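Local coordinates for putative hemin ABC transport system, membrane protein (Burkholderia cenocepacia J2315, PDB 5B57) that probably forms the membrane-spanning permease of an ABC importer that carries heme across the inner membrane, at residues L128-L133 and N267-G272; A145-T150 and G211-L216. All coordinates share one frame; numbering follows the deposited sequence.

In the fold
Both contacts lie within the FecCD-family transmembrane fold, an all-helical bundle, and the centre of each contact lies about 20 Å from the centre of the chain. Along the sequence the segments of interaction 1 flank those of interaction 2: 128-133 starts on the last residue of helix 94-128, and 267-272 includes part of helix 263-269 and the turn after it. In interaction 2, helix 141-154 packs on helix 196-220. The two contacts share no helix and do not touch; their centres are 32 Å apart and their nearest atoms about 17 Å. Interaction 1 lies beside another protein of the assembly, interaction 2 beside the second copy of this subunit, so they belong to different parts of the permease.

Interaction 1: residues L128-L133 and N267-G272; sequences LFRNPL and NALQLG
Arg130 lays the aliphatic part of its side chain against the backbone O of Leu269 and the amide of Gln270. Its CD lies 3.2 Å from Leu269 O, and CG is 3.4 Å from Gln270 OE1. These are contacts of methylene groups with oxygens, and no hydrogen bond joins the two segments. The chain of Arg130 bends at chi3 (-61°), which turns the guanidinium obliquely to Leu269 O; its plane stands 43° from that of the Gln270 amide.

Apolar packing adds a smaller patch. The CD1 methyl of Leu128 approaches CD2 of Leu269 to 4.1 Å, and the same CD2 is 4.0 Å from Leu128 O.

Gln270 leaves its backbone in a direction away from 128-133, but a bend at chi2 (-43°) brings the amide back over the start of the Arg130 side chain. NE2 is then held by Ala127 O, in the last turn of helix 94-128, with a weak second bond to Leu266 O. The amide therefore ties its own turn to helix 94-128 through a residue just outside the segment.

Arg130, with positive phi, ends helix 94-128 in a Schellman motif, while a type I turn from Leu269 to Gly272 leads to the N-cap of helix 273-278. Beyond Arg130, Asn131 OD1 accepts from Leu133 N in an Asx turn, with the donor above the plane of the amide carbonyl.

The other protein of the assembly packs on Arg130 and Gln270. The short helices 263-269 and 273-278 lie between helices 242-260 and 283-305, consistent with the coupling helices that meet the ATPase subunit in importers of this family. Within the chain, helix 283-305 borders the leucine patch, with Lys287 and Leu291 against Leu128 and Leu286 against Leu269.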
# COMPACT_ATOMS: atom_id res chain seq x y z
N LEU A 128 12.24 7.79 5.82
CA LEU A 128 12.33 8.07 4.39
C LEU A 128 11.12 7.54 3.61
O LEU A 128 10.59 8.23 2.74
CB LEU A 128 13.62 7.47 3.84
CG LEU A 128 13.79 7.72 2.35
CD1 LEU A 128 14.20 9.13 2.19
CD2 LEU A 128 14.85 6.82 1.81
N PHE A 129 10.66 6.32 3.92
CA PHE A 129 9.51 5.76 3.20
C PHE A 129 8.20 6.06 3.88
O PHE A 129 7.16 5.59 3.39
CB PHE A 129 9.63 4.25 3.04
CG PHE A 129 10.63 3.84 2.03
CD1 PHE A 129 10.29 3.73 0.70
CD2 PHE A 129 11.94 3.61 2.40
CE1 PHE A 129 11.22 3.37 -0.25
CE2 PHE A 129 12.88 3.26 1.45
CZ PHE A 129 12.51 3.14 0.12
N ARG A 130 8.21 6.78 5.00
CA ARG A 130 6.98 7.10 5.70
C ARG A 130 6.20 5.82 5.96
O ARG A 130 4.99 5.73 5.73
CB ARG A 130 6.16 8.10 4.91
CG ARG A 130 6.40 9.51 5.32
CD ARG A 130 6.10 10.42 4.19
NE ARG A 130 6.97 10.10 3.08
CZ ARG A 130 6.53 9.73 1.88
NH1 ARG A 130 5.21 9.65 1.66
NH2 ARG A 130 7.39 9.45 0.90
N ASN A 131 6.90 4.82 6.39
CA ASN A 131 6.28 3.53 6.53
C ASN A 131 7.13 2.67 7.45
O ASN A 131 8.33 2.45 7.19
CB ASN A 131 6.14 2.87 5.17
CG ASN A 131 5.54 1.51 5.26
OD1 ASN A 131 5.01 1.09 6.29
ND2 ASN A 131 5.61 0.78 4.17
N PRO A 132 6.54 2.17 8.53
CA PRO A 132 7.30 1.37 9.50
C PRO A 132 7.81 0.03 8.97
O PRO A 132 8.61 -0.60 9.64
CB PRO A 132 6.27 1.15 10.61
CG PRO A 132 4.97 1.18 9.87
CD PRO A 132 5.14 2.32 8.93
N LEU A 133 7.37 -0.43 7.81
CA LEU A 133 7.82 -1.69 7.24
C LEU A 133 8.99 -1.56 6.28
O LEU A 133 9.40 -2.56 5.70
CB LEU A 133 6.69 -2.39 6.48
CG LEU A 133 5.62 -3.14 7.26
CD1 LEU A 133 4.67 -3.74 6.25
CD2 LEU A 133 6.27 -4.20 8.12
N ASN A 267 12.33 14.47 9.80
CA ASN A 267 11.13 14.73 10.58
C ASN A 267 10.13 15.50 9.75
O ASN A 267 8.94 15.20 9.80
CB ASN A 267 11.45 15.49 11.86
CG ASN A 267 11.79 14.56 13.01
OD1 ASN A 267 11.47 13.37 12.96
ND2 ASN A 267 12.44 15.09 14.04
N ALA A 268 10.61 16.46 8.96
CA ALA A 268 9.73 17.26 8.11
C ALA A 268 9.12 16.42 7.00
O ALA A 268 7.96 16.62 6.64
CB ALA A 268 10.47 18.47 7.54
N LEU A 269 9.89 15.47 6.46
CA LEU A 269 9.42 14.55 5.43
C LEU A 269 8.34 13.59 5.91
O LEU A 269 7.55 13.09 5.10
CB LEU A 269 10.60 13.77 4.88
CG LEU A 269 10.30 12.77 3.80
CD1 LEU A 269 9.71 13.51 2.61
CD2 LEU A 269 11.59 12.06 3.44
N GLN A 270 8.25 13.34 7.22
CA GLN A 270 7.18 12.52 7.78
C GLN A 270 5.82 13.16 7.64
O GLN A 270 4.81 12.53 7.98
CB GLN A 270 7.48 12.26 9.25
CG GLN A 270 8.69 11.42 9.42
CD GLN A 270 8.65 10.33 8.41
OE1 GLN A 270 7.73 9.50 8.43
NE2 GLN A 270 9.57 10.38 7.44
N LEU A 271 5.77 14.39 7.16
CA LEU A 271 4.57 15.20 7.09
C LEU A 271 3.88 15.07 5.76
O LEU A 271 2.72 15.49 5.62
CB LEU A 271 4.99 16.65 7.37
CG LEU A 271 4.13 17.62 8.12
CD1 LEU A 271 5.05 18.29 9.06
CD2 LEU A 271 3.70 18.62 7.13
N GLY A 272 4.56 14.46 4.81
CA GLY A 272 4.23 14.43 3.40
C GLY A 272 5.44 14.87 2.60
O GLY A 272 6.14 15.81 2.99

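Interaction 2: residues A145-T150 and G211-L216; sequences AALGAT and GAAIGL
Ile214 reaches from helix 196-220 onto the backbone of helix 141-154 at Ala146 and Leu147. Its CD1 makes an apolar contact with Ala146 CB at 3.8 Å and also lies over the backbone carbonyl, 3.7 Å from Ala146 O. With CG1 anti to the carbonyl carbon (chi1 -72°) and chi2 extended, the longer branch spans the gap. Leu147 answers from the other helix: its CD1 meets Ala213 CB at 3.6 Å and Ile214 CG1 at 4.2 Å, the two branched chains crossing at a slant.

No hydrogen bond crosses between the helices; each polar bond stays within its own helix. Thr150 OG1, placed near Ala146 O by a chi1 of -59°, donates to it (2.9 Å). That carbonyl also accepts from Thr150 N, so two donors grip it beside the isoleucine methyl. Thr150 CG2 lies toward Ile214 O, a loose contact at 4.4 Å.

This is plain helix-helix packing through aliphatic side chains in the FecCD-type bundle, the short axes 9.6 Å apart and crossing at 28° in a nearly parallel sense. Trp232 and Leu229 of helix 223-234 border Ala146 and Thr150 respectively, helix 168-188 packs on Ala145 and Ala149, and Leu366 and Ile358 of the second subunit touch Ala212 and Leu216.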
# COMPACT_ATOMS: atom_id res chain seq x y z
N ALA A 145 25.84 -7.90 -1.45
CA ALA A 145 26.73 -8.58 -0.53
C ALA A 145 26.71 -10.08 -0.80
O ALA A 145 27.75 -10.70 -1.07
CB ALA A 145 26.33 -8.26 0.91
N ALA A 146 25.50 -10.67 -0.82
CA ALA A 146 25.34 -12.09 -1.08
C ALA A 146 25.77 -12.47 -2.49
O ALA A 146 26.27 -13.59 -2.69
CB ALA A 146 23.90 -12.49 -0.84
N LEU A 147 25.63 -11.59 -3.48
CA LEU A 147 26.22 -11.90 -4.78
C LEU A 147 27.74 -11.90 -4.71
O LEU A 147 28.39 -12.86 -5.12
CB LEU A 147 25.74 -10.94 -5.87
CG LEU A 147 26.25 -11.27 -7.29
CD1 LEU A 147 25.91 -12.70 -7.72
CD2 LEU A 147 25.71 -10.28 -8.32
N GLY A 148 28.32 -10.82 -4.16
CA GLY A 148 29.77 -10.72 -4.11
C GLY A 148 30.40 -11.78 -3.22
O GLY A 148 31.46 -12.32 -3.53
N ALA A 149 29.75 -12.08 -2.10
CA ALA A 149 30.22 -13.15 -1.23
C ALA A 149 30.21 -14.50 -1.93
O ALA A 149 31.12 -15.31 -1.75
CB ALA A 149 29.38 -13.19 0.05
N THR A 150 29.18 -14.78 -2.74
CA THR A 150 29.11 -16.08 -3.39
C THR A 150 30.00 -16.13 -4.63
O THR A 150 30.62 -17.17 -4.91
CB THR A 150 27.66 -16.42 -3.74
OG1 THR A 150 26.90 -16.42 -2.54
CG2 THR A 150 27.55 -17.81 -4.34
N GLY A 211 19.62 -13.28 -7.56
CA GLY A 211 19.29 -14.64 -7.14
C GLY A 211 19.50 -15.67 -8.23
O GLY A 211 19.81 -16.83 -7.95
N ALA A 212 19.32 -15.26 -9.49
CA ALA A 212 19.65 -16.15 -10.60
C ALA A 212 21.13 -16.48 -10.60
O ALA A 212 21.50 -17.66 -10.69
CB ALA A 212 19.24 -15.50 -11.92
N ALA A 213 21.98 -15.46 -10.49
CA ALA A 213 23.43 -15.68 -10.41
C ALA A 213 23.82 -16.46 -9.16
O ALA A 213 24.73 -17.30 -9.21
CB ALA A 213 24.16 -14.33 -10.45
N ILE A 214 23.13 -16.23 -8.03
CA ILE A 214 23.49 -16.94 -6.81
C ILE A 214 23.20 -18.43 -6.93
O ILE A 214 24.05 -19.27 -6.62
CB ILE A 214 22.77 -16.33 -5.60
CG1 ILE A 214 23.39 -14.97 -5.28
CG2 ILE A 214 22.85 -17.30 -4.40
CD1 ILE A 214 22.95 -14.40 -4.00
N GLY A 215 21.99 -18.78 -7.37
CA GLY A 215 21.62 -20.19 -7.47
C GLY A 215 22.43 -20.91 -8.52
O GLY A 215 22.78 -22.08 -8.36
N LEU A 216 22.73 -20.22 -9.61
CA LEU A 216 23.62 -20.76 -10.62
C LEU A 216 24.97 -21.11 -10.03
O LEU A 216 25.54 -22.16 -10.34
CB LEU A 216 23.77 -19.74 -11.74
CG LEU A 216 24.10 -20.27 -13.10
CD1 LEU A 216 23.14 -21.40 -13.37
CD2 LEU A 216 23.86 -19.11 -14.03